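Local coordinates for protein xyloglucan-specific endo-beta-1,4-glucanase (Uncultured bacterium, PDB 4W88) that probably hydrolyses beta-1,4-glucan backbone linkages of xyloglucan as a family 5 glycoside hydrolase, and binds xyloglucan oligosaccharides, at residues E45-V50 and L319-L324; F64-L68 and N107-K111; G236-V240 and F276-T280. The protein carries 1 engineered substitution. All blocks are in the same frame, centred on the assembly; numbering follows the deposited sequence.

Interaction 1: residues E45-V50 and L319-L324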
loop_
_atom_site.group_PDB
_atom_site.type_symbol
_atom_site.label_atom_id
_atom_site.label_comp_id
_atom_site.label_asym_id
_atom_site.label_seq_id
_atom_site.Cartn_x
_atom_site.Cartn_y
_atom_site.Cartn_z
ATOM N N GLU A 45 20.485 -4.981 -5.047
ATOM C CA GLU A 45 20.960 -3.708 -5.489
ATOM C C GLU A 45 19.814 -2.730 -5.759
ATOM O O GLU A 45 19.929 -1.519 -5.457
ATOM C CB GLU A 45 21.822 -3.823 -6.744
ATOM C CG GLU A 45 23.165 -4.520 -6.517
ATOM C CD GLU A 45 23.145 -6.032 -6.695
ATOM O OE1 GLU A 45 22.066 -6.688 -6.679
ATOM O OE2 GLU A 45 24.249 -6.627 -6.865
ATOM N N ILE A 46 18.725 -3.213 -6.367
ATOM C CA ILE A 46 17.570 -2.337 -6.589
ATOM C C ILE A 46 17.078 -1.792 -5.225
ATOM O O ILE A 46 16.814 -0.606 -5.050
ATOM C CB ILE A 46 16.472 -3.100 -7.372
ATOM C CG1 ILE A 46 16.899 -3.184 -8.856
ATOM C CG2 ILE A 46 15.152 -2.383 -7.251
ATOM C CD1 ILE A 46 16.144 -4.161 -9.701
ATOM N N VAL A 47 16.886 -2.692 -4.269
ATOM C CA VAL A 47 16.382 -2.323 -2.955
ATOM C C VAL A 47 17.379 -1.385 -2.263
ATOM O O VAL A 47 16.971 -0.380 -1.644
ATOM C CB VAL A 47 16.008 -3.587 -2.140
ATOM C CG1 VAL A 47 15.672 -3.268 -0.696
ATOM C CG2 VAL A 47 14.839 -4.323 -2.807
ATOM N N ASP A 48 18.676 -1.702 -2.341
ATOM C CA ASP A 48 19.715 -0.824 -1.792
ATOM C C ASP A 48 19.608 0.602 -2.296
ATOM O O ASP A 48 19.747 1.588 -1.573
ATOM C CB ASP A 48 21.132 -1.287 -2.131
ATOM C CG ASP A 48 21.557 -2.594 -1.560
ATOM O OD1 ASP A 48 20.943 -3.152 -0.612
ATOM O OD2 ASP A 48 22.589 -3.098 -2.149
ATOM N N THR A 49 19.342 0.731 -3.585
ATOM C CA THR A 49 19.344 2.034 -4.235
ATOM C C THR A 49 18.198 2.883 -3.709
ATOM O O THR A 49 18.339 4.102 -3.479
ATOM C CB THR A 49 19.232 1.850 -5.776
ATOM O OG1 THR A 49 20.286 1.013 -6.246
ATOM C CG2 THR A 49 19.266 3.139 -6.521
ATOM N N VAL A 50 17.041 2.237 -3.547
ATOM C CA VAL A 50 15.878 2.885 -2.910
ATOM C C VAL A 50 16.237 3.427 -1.499
ATOM O O VAL A 50 16.048 4.611 -1.201
ATOM C CB VAL A 50 14.677 1.886 -2.854
ATOM C CG1 VAL A 50 13.511 2.429 -2.040
ATOM C CG2 VAL A 50 14.217 1.554 -4.292
ATOM N N LEU A 319 12.500 5.236 -9.958
ATOM C CA LEU A 319 13.748 4.491 -10.077
ATOM C C LEU A 319 13.823 3.742 -11.411
ATOM O O LEU A 319 13.013 2.880 -11.682
ATOM C CB LEU A 319 13.953 3.559 -8.909
ATOM C CG LEU A 319 15.202 2.659 -9.013
ATOM C CD1 LEU A 319 16.476 3.569 -9.079
ATOM C CD2 LEU A 319 15.226 1.643 -7.871
ATOM N N ASN A 320 14.817 4.081 -12.233
ATOM C CA ASN A 320 15.120 3.290 -13.429
ATOM C C ASN A 320 15.866 2.041 -12.956
ATOM O O ASN A 320 17.083 2.083 -12.673
ATOM C CB ASN A 320 15.913 4.069 -14.473
ATOM C CG ASN A 320 16.156 3.253 -15.722
ATOM O OD1 ASN A 320 16.156 2.008 -15.693
ATOM N ND2 ASN A 320 16.401 3.929 -16.813
ATOM N N ARG A 321 15.121 0.956 -12.780
ATOM C CA ARG A 321 15.687 -0.185 -12.050
ATOM C C ARG A 321 16.851 -0.861 -12.801
ATOM O O ARG A 321 17.805 -1.341 -12.163
ATOM C CB ARG A 321 14.587 -1.191 -11.786
ATOM C CG ARG A 321 13.474 -0.701 -10.902
ATOM C CD ARG A 321 12.454 -1.760 -10.624
ATOM N NE ARG A 321 11.255 -1.152 -10.070
ATOM C CZ ARG A 321 10.143 -1.841 -9.864
ATOM N NH1 ARG A 321 10.166 -3.152 -10.059
ATOM N NH2 ARG A 321 9.015 -1.243 -9.554
ATOM N N SER A 322 16.807 -0.800 -14.127
ATOM C CA SER A 322 17.869 -1.456 -14.907
ATOM C C SER A 322 19.177 -0.702 -14.852
ATOM O O SER A 322 20.211 -1.324 -15.017
ATOM C CB SER A 322 17.485 -1.669 -16.361
ATOM O OG SER A 322 16.433 -2.589 -16.409
ATOM N N LEU A 323 19.115 0.611 -14.690
ATOM C CA LEU A 323 20.295 1.450 -14.673
ATOM C C LEU A 323 20.743 1.803 -13.257
ATOM O O LEU A 323 21.833 2.351 -13.069
ATOM C CB LEU A 323 20.039 2.745 -15.437
ATOM C CG LEU A 323 19.785 2.511 -16.899
ATOM C CD1 LEU A 323 19.795 3.837 -17.627
ATOM C CD2 LEU A 323 20.854 1.596 -17.472
ATOM N N LEU A 324 19.863 1.552 -12.295
ATOM C CA LEU A 324 20.077 1.991 -10.903
ATOM C C LEU A 324 20.336 3.494 -10.843
ATOM O O LEU A 324 21.190 3.973 -10.042
ATOM C CB LEU A 324 21.231 1.197 -10.211
ATOM C CG LEU A 324 21.024 -0.325 -10.183
ATOM C CD1 LEU A 324 22.188 -0.996 -9.521
ATOM C CD2 LEU A 324 19.726 -0.664 -9.434
#
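Ile46 and Leu324 meet at about a right angle, CG1 of Ile46 lying 3.8 Å from CD2 of Leu324. With CG1 of Ile46 anti to its own carbonyl carbon (chi1 -76°) and the chain then extended, the CD1 methyl is carried on to CB of Arg321, 3.9 Å away. Deeper in the contact, CD2 of Leu319 rests against CG2 of Val50 at 3.7 Å and lies 3.9 Å from the backbone O of Ile46, while CD1 of Leu319 touches the CG2 methyl of Thr49 at 3.8 Å. The two branches of Leu319 thus divide between neighbouring residues of the helix. Leu324 is spread in a similar way: CD2 also touches OG1 of Thr49 at 3.6 Å, and CD1 reaches CB of Glu45.

The hydroxyl of Thr49 is positioned within its own helix. OG1 of Thr49 donates to the carbonyl O of Glu45 at 2.7 Å, and the backbone N of Thr49 reaches the same oxygen from the opposite face of its plane; this fixes the side chain's rotation and directs CG2 at Leu319. Further out, the guanidinium of Arg321 is bonded to OG1 of Thr21 and O of Gly19, and Trp326 covers Thr49 and Leu319. The contact therefore seats the small hairpin 319-326 on helix 44-53, beside the seam where the first and eighth strands of the TIM barrel meet.

Interaction 2: residues F64-L68 and N107-K111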
loop_
_atom_site.group_PDB
_atom_site.type_symbol
_atom_site.label_atom_id
_atom_site.label_comp_id
_atom_site.label_asym_id
_atom_site.label_seq_id
_atom_site.Cartn_x
_atom_site.Cartn_y
_atom_site.Cartn_z
ATOM N N PHE A 64 -1.294 -12.909 -4.720
ATOM C CA PHE A 64 -1.104 -14.342 -4.437
ATOM C C PHE A 64 -1.983 -15.249 -5.269
ATOM O O PHE A 64 -1.618 -16.389 -5.494
ATOM C CB PHE A 64 -1.402 -14.564 -2.962
ATOM C CG PHE A 64 -0.327 -14.005 -2.094
ATOM C CD1 PHE A 64 0.835 -14.774 -1.856
ATOM C CD2 PHE A 64 -0.423 -12.740 -1.557
ATOM C CE1 PHE A 64 1.855 -14.245 -1.065
ATOM C CE2 PHE A 64 0.659 -12.220 -0.777
ATOM C CZ PHE A 64 1.817 -12.979 -0.566
ATOM N N ALA A 65 -3.151 -14.735 -5.694
ATOM C CA ALA A 65 -4.180 -15.549 -6.293
ATOM C C ALA A 65 -3.679 -16.712 -7.201
ATOM O O ALA A 65 -4.050 -17.893 -6.985
ATOM C CB ALA A 65 -5.192 -14.692 -7.061
ATOM N N ASN A 66 -2.954 -16.370 -8.265
ATOM C CA ASN A 66 -2.537 -17.417 -9.189
ATOM C C ASN A 66 -1.492 -18.424 -8.643
ATOM O O ASN A 66 -1.243 -19.478 -9.272
ATOM C CB ASN A 66 -1.976 -16.802 -10.430
ATOM C CG ASN A 66 -3.011 -16.098 -11.236
ATOM O OD1 ASN A 66 -4.216 -16.377 -11.157
ATOM N ND2 ASN A 66 -2.566 -15.158 -12.017
ATOM N N HIS A 67 -0.990 -18.143 -7.455
ATOM C CA HIS A 67 0.009 -19.002 -6.784
ATOM C C HIS A 67 -0.633 -19.854 -5.707
ATOM O O HIS A 67 0.057 -20.526 -4.972
ATOM C CB HIS A 67 1.143 -18.150 -6.195
ATOM C CG HIS A 67 1.739 -17.177 -7.165
ATOM N ND1 HIS A 67 2.650 -17.523 -8.158
ATOM C CD2 HIS A 67 1.401 -15.897 -7.411
ATOM C CE1 HIS A 67 2.877 -16.454 -8.917
ATOM N NE2 HIS A 67 2.143 -15.455 -8.472
ATOM N N LEU A 68 -1.952 -19.793 -5.592
ATOM C CA LEU A 68 -2.685 -20.558 -4.573
ATOM C C LEU A 68 -3.231 -21.858 -5.070
ATOM O O LEU A 68 -3.774 -21.957 -6.151
ATOM C CB LEU A 68 -3.867 -19.742 -4.009
ATOM C CG LEU A 68 -3.584 -18.364 -3.442
ATOM C CD1 LEU A 68 -4.819 -17.642 -3.042
ATOM C CD2 LEU A 68 -2.559 -18.407 -2.280
ATOM N N ASN A 107 -8.837 -8.924 -8.621
ATOM C CA ASN A 107 -9.112 -9.357 -10.010
ATOM C C ASN A 107 -9.646 -10.799 -10.000
ATOM O O ASN A 107 -10.117 -11.263 -11.029
ATOM C CB ASN A 107 -7.896 -9.406 -10.879
ATOM C CG ASN A 107 -7.265 -8.054 -11.129
ATOM O OD1 ASN A 107 -7.780 -6.998 -10.674
ATOM N ND2 ASN A 107 -6.170 -8.061 -11.906
ATOM N N TYR A 108 -9.567 -11.480 -8.837
ATOM C CA TYR A 108 -9.709 -12.933 -8.733
ATOM C C TYR A 108 -10.841 -13.193 -7.737
ATOM O O TYR A 108 -12.031 -13.118 -8.116
ATOM C CB TYR A 108 -8.373 -13.580 -8.360
ATOM C CG TYR A 108 -7.364 -13.487 -9.473
ATOM C CD1 TYR A 108 -7.410 -14.322 -10.578
ATOM C CD2 TYR A 108 -6.430 -12.448 -9.473
ATOM C CE1 TYR A 108 -6.534 -14.153 -11.652
ATOM C CE2 TYR A 108 -5.605 -12.251 -10.547
ATOM C CZ TYR A 108 -5.604 -13.144 -11.603
ATOM O OH TYR A 108 -4.826 -12.968 -12.711
ATOM N N TRP A 109 -10.499 -13.581 -6.521
ATOM C CA TRP A 109 -11.454 -14.022 -5.544
ATOM C C TRP A 109 -11.990 -12.924 -4.620
ATOM O O TRP A 109 -13.074 -13.094 -4.020
ATOM C CB TRP A 109 -10.767 -15.089 -4.671
ATOM C CG TRP A 109 -9.507 -14.594 -3.964
ATOM C CD1 TRP A 109 -8.266 -14.571 -4.451
ATOM C CD2 TRP A 109 -9.451 -14.052 -2.627
ATOM N NE1 TRP A 109 -7.405 -14.019 -3.506
ATOM C CE2 TRP A 109 -8.120 -13.714 -2.375
ATOM C CE3 TRP A 109 -10.412 -13.796 -1.644
ATOM C CZ2 TRP A 109 -7.718 -13.134 -1.214
ATOM C CZ3 TRP A 109 -10.015 -13.227 -0.455
ATOM C CH2 TRP A 109 -8.655 -12.899 -0.251
ATOM N N LEU A 110 -11.236 -11.815 -4.487
ATOM C CA LEU A 110 -11.565 -10.788 -3.500
ATOM C C LEU A 110 -12.529 -9.757 -4.116
ATOM O O LEU A 110 -12.128 -8.656 -4.524
ATOM C CB LEU A 110 -10.336 -10.139 -2.887
ATOM C CG LEU A 110 -10.493 -9.631 -1.456
ATOM C CD1 LEU A 110 -9.179 -9.062 -0.925
ATOM C CD2 LEU A 110 -11.557 -8.559 -1.312
ATOM N N LYS A 111 -13.773 -10.181 -4.275
ATOM C CA LYS A 111 -14.866 -9.385 -4.845
ATOM C C LYS A 111 -15.866 -9.224 -3.708
ATOM O O LYS A 111 -16.366 -10.231 -3.176
ATOM C CB LYS A 111 -15.492 -10.098 -6.008
ATOM C CG LYS A 111 -14.468 -10.573 -6.996
ATOM C CD LYS A 111 -14.470 -9.799 -8.216
ATOM C CE LYS A 111 -13.559 -10.311 -9.303
ATOM N NZ LYS A 111 -13.278 -9.214 -10.288
#
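Ala65 supplies the apolar part of this contact, its CB methyl approaching CG of Tyr108 at 3.5 Å and standing equally near CD2 of that ring. The same methyl lies at the edge of the Trp109 indole, 4.0 Å from CD1, so one small side chain fills the angle between two aromatic rings. Leu68 adds a looser touch, CD1 being 4.5 Å from NE1 of Trp109.

The polar part is a single hydrogen bond at the far end of the tyrosine. ND2 of Asn66 donates to OH of Tyr108 at 3.2 Å with an N-H...O angle of 148°, the oxygen tilted 22° from the amide plane. Amide and phenol planes stand 82° apart, and OD1 of Asn66 lies 3.3 Å from CE1 of Tyr108. A valine in place of Tyr108 would probably leave ND2 of Asn66 without this acceptor and open a gap beside the Ala65 methyl.

Glu105, from the loop of Trp109, bridges to the other loop: OE1 accepts from NE1 of Trp109 and OE2 from the backbone N of Phe64. Trp109 also packs on Glu123 and Ile127 of helix 117-134. The segments belong to the loops that follow the second and third strands of the TIM barrel, at the C-terminal rim on which family 5 enzymes build their active sites; the Tyr108 side chain is about 13 Å from a bound xylose.

Interaction 3: residues G236-V240 and F276-T280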
loop_
_atom_site.group_PDB
_atom_site.type_symbol
_atom_site.label_atom_id
_atom_site.label_comp_id
_atom_site.label_asym_id
_atom_site.label_seq_id
_atom_site.Cartn_x
_atom_site.Cartn_y
_atom_site.Cartn_z
ATOM N N GLY A 236 -10.547 16.119 -18.053
ATOM C CA GLY A 236 -10.551 17.147 -16.977
ATOM C C GLY A 236 -9.196 17.294 -16.274
ATOM O O GLY A 236 -8.983 18.222 -15.442
ATOM N N SER A 237 -8.242 16.428 -16.630
ATOM C CA SER A 237 -6.971 16.432 -15.910
ATOM C C SER A 237 -6.083 17.599 -16.276
ATOM O O SER A 237 -6.273 18.212 -17.379
ATOM C CB SER A 237 -6.207 15.101 -16.057
ATOM O OG SER A 237 -5.741 14.822 -17.358
ATOM N N TYR A 238 -5.130 17.931 -15.432
ATOM C CA TYR A 238 -4.254 19.063 -15.705
ATOM C C TYR A 238 -2.863 18.721 -15.170
ATOM O O TYR A 238 -2.705 17.811 -14.328
ATOM C CB TYR A 238 -4.826 20.332 -15.032
ATOM C CG TYR A 238 -5.183 20.165 -13.597
ATOM C CD1 TYR A 238 -6.455 19.747 -13.185
ATOM C CD2 TYR A 238 -4.260 20.434 -12.627
ATOM C CE1 TYR A 238 -6.775 19.600 -11.831
ATOM C CE2 TYR A 238 -4.572 20.289 -11.271
ATOM C CZ TYR A 238 -5.813 19.845 -10.871
ATOM O OH TYR A 238 -6.105 19.672 -9.536
ATOM N N SER A 239 -1.838 19.450 -15.631
ATOM C CA SER A 239 -0.483 19.265 -15.219
ATOM C C SER A 239 0.149 20.393 -14.463
ATOM O O SER A 239 1.329 20.303 -14.097
ATOM C CB SER A 239 0.351 18.947 -16.424
ATOM O OG SER A 239 0.491 20.096 -17.289
ATOM N N VAL A 240 -0.593 21.476 -14.257
ATOM C CA VAL A 240 -0.082 22.629 -13.560
ATOM C C VAL A 240 -0.443 22.560 -12.092
ATOM O O VAL A 240 -1.544 22.247 -11.730
ATOM C CB VAL A 240 -0.673 23.907 -14.180
ATOM C CG1 VAL A 240 -0.261 25.160 -13.408
ATOM C CG2 VAL A 240 -0.329 23.977 -15.649
ATOM N N PHE A 276 3.999 11.501 -14.234
ATOM C CA PHE A 276 4.877 12.443 -14.903
ATOM C C PHE A 276 4.259 12.956 -16.189
ATOM O O PHE A 276 3.975 12.169 -17.093
ATOM C CB PHE A 276 6.296 11.906 -15.209
ATOM C CG PHE A 276 7.201 12.953 -15.787
ATOM C CD1 PHE A 276 7.578 14.053 -14.978
ATOM C CD2 PHE A 276 7.705 12.860 -17.075
ATOM C CE1 PHE A 276 8.383 15.068 -15.475
ATOM C CE2 PHE A 276 8.561 13.866 -17.564
ATOM C CZ PHE A 276 8.891 14.956 -16.757
ATOM N N LYS A 277 4.052 14.270 -16.252
ATOM C CA LYS A 277 3.371 14.922 -17.408
ATOM C C LYS A 277 4.221 16.082 -17.947
ATOM O O LYS A 277 3.710 17.169 -18.215
ATOM C CB LYS A 277 2.012 15.481 -16.954
ATOM C CG LYS A 277 0.982 14.513 -16.391
ATOM C CD LYS A 277 -0.180 15.235 -15.742
ATOM C CE LYS A 277 -1.160 14.200 -15.190
ATOM N NZ LYS A 277 -2.449 14.890 -14.858
ATOM N N GLU A 278 5.549 15.825 -18.035
ATOM C CA GLU A 278 6.557 16.807 -18.498
ATOM C C GLU A 278 6.405 18.077 -17.681
ATOM O O GLU A 278 6.429 19.199 -18.217
ATOM C CB GLU A 278 6.500 17.076 -19.991
ATOM C CG GLU A 278 6.444 15.803 -20.757
ATOM C CD GLU A 278 7.440 15.603 -21.732
ATOM O OE1 GLU A 278 8.411 14.944 -21.318
ATOM O OE2 GLU A 278 7.194 16.079 -22.876
ATOM N N ASN A 279 6.278 17.883 -16.377
ATOM C CA ASN A 279 5.841 18.916 -15.476
ATOM C C ASN A 279 6.574 18.819 -14.142
ATOM O O ASN A 279 5.956 18.904 -13.060
ATOM C CB ASN A 279 4.328 18.849 -15.244
ATOM C CG ASN A 279 3.879 17.562 -14.553
ATOM O OD1 ASN A 279 4.515 16.515 -14.674
ATOM N ND2 ASN A 279 2.787 17.668 -13.806
ATOM N N THR A 280 7.889 18.653 -14.229
ATOM C CA THR A 280 8.713 18.471 -13.053
ATOM C C THR A 280 8.465 19.494 -11.964
ATOM O O THR A 280 8.260 19.162 -10.788
ATOM C CB THR A 280 10.177 18.571 -13.422
ATOM O OG1 THR A 280 10.504 17.484 -14.275
ATOM C CG2 THR A 280 11.043 18.462 -12.152
HETATM O O HOH W 1 -3.116 15.691 -17.588
#
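Lys277 reaches across to the 236-240 loop with its whole length: the chain is extended beyond CG, and NZ donates to the carbonyl O of Tyr238 at 3.0 Å. The approach is from above the carbonyl plane, 52° out of it, rather than along a lone pair. The carbonyl oxygens of Tyr232 and Phe230 also accept from NZ, and the dipoles of the three carbonyls probably stabilise the ammonium charge. Along the shaft, CD of Lys277 lies 3.8 Å from CB of Ser239.

Asn279 completes the close-fitting part. Its ND2 donates to O of Ser239 at 3.0 Å with a nearly straight N-H...O angle of 166°, and the acceptor is only 8° out of the amide plane. The other end of this amide is used at home, OD1 of Asn279 accepting from the backbone N of Lys277 at 2.8 Å, so the amide's rotation is fixed at both ends. Asn279 stands at the N-cap position of helix 280-295, although its side chain makes no capping bond. In the TIM barrel these segments belong to the connections that follow the sixth and seventh strands, and Tyr232, held through its carbonyl, is itself part of the glycan pocket.

Toward Ser237 the fit is looser. CB of Ser237 comes no nearer to NZ of Lys277 than 4.0 Å, and a water fills in, accepting from NZ of Lys277 at 2.9 Å and donating to OG of Ser237. With the three carbonyls this makes four acceptors for three N-H, so at least one hydrogen is probably shared. The Ser237 hydroxyl is bonded in addition to the carbonyl O of Ala234.

In the fold
All three interactions decorate one closed eight-stranded parallel barrel, yet none touches another. The centres of interactions 1 and 2 lie 29 Å apart, those of interactions 1 and 3 lie 25 Å apart, and those of interactions 2 and 3 lie 34 Å apart. Nearest atoms of interactions 1 and 3 are about 11 Å apart. Along the chain, interactions 2 and 3 follow in series, both nested inside the long span closed by interaction 1. Interaction 1 joins helix 44-53 to the hairpin after strand 300-305, whereas interactions 2 and 3 pair loops. Each contact thus joins elements that follow strands adjacent in the barrel, first with eighth, second with third and sixth with seventh, at separate places around the ring.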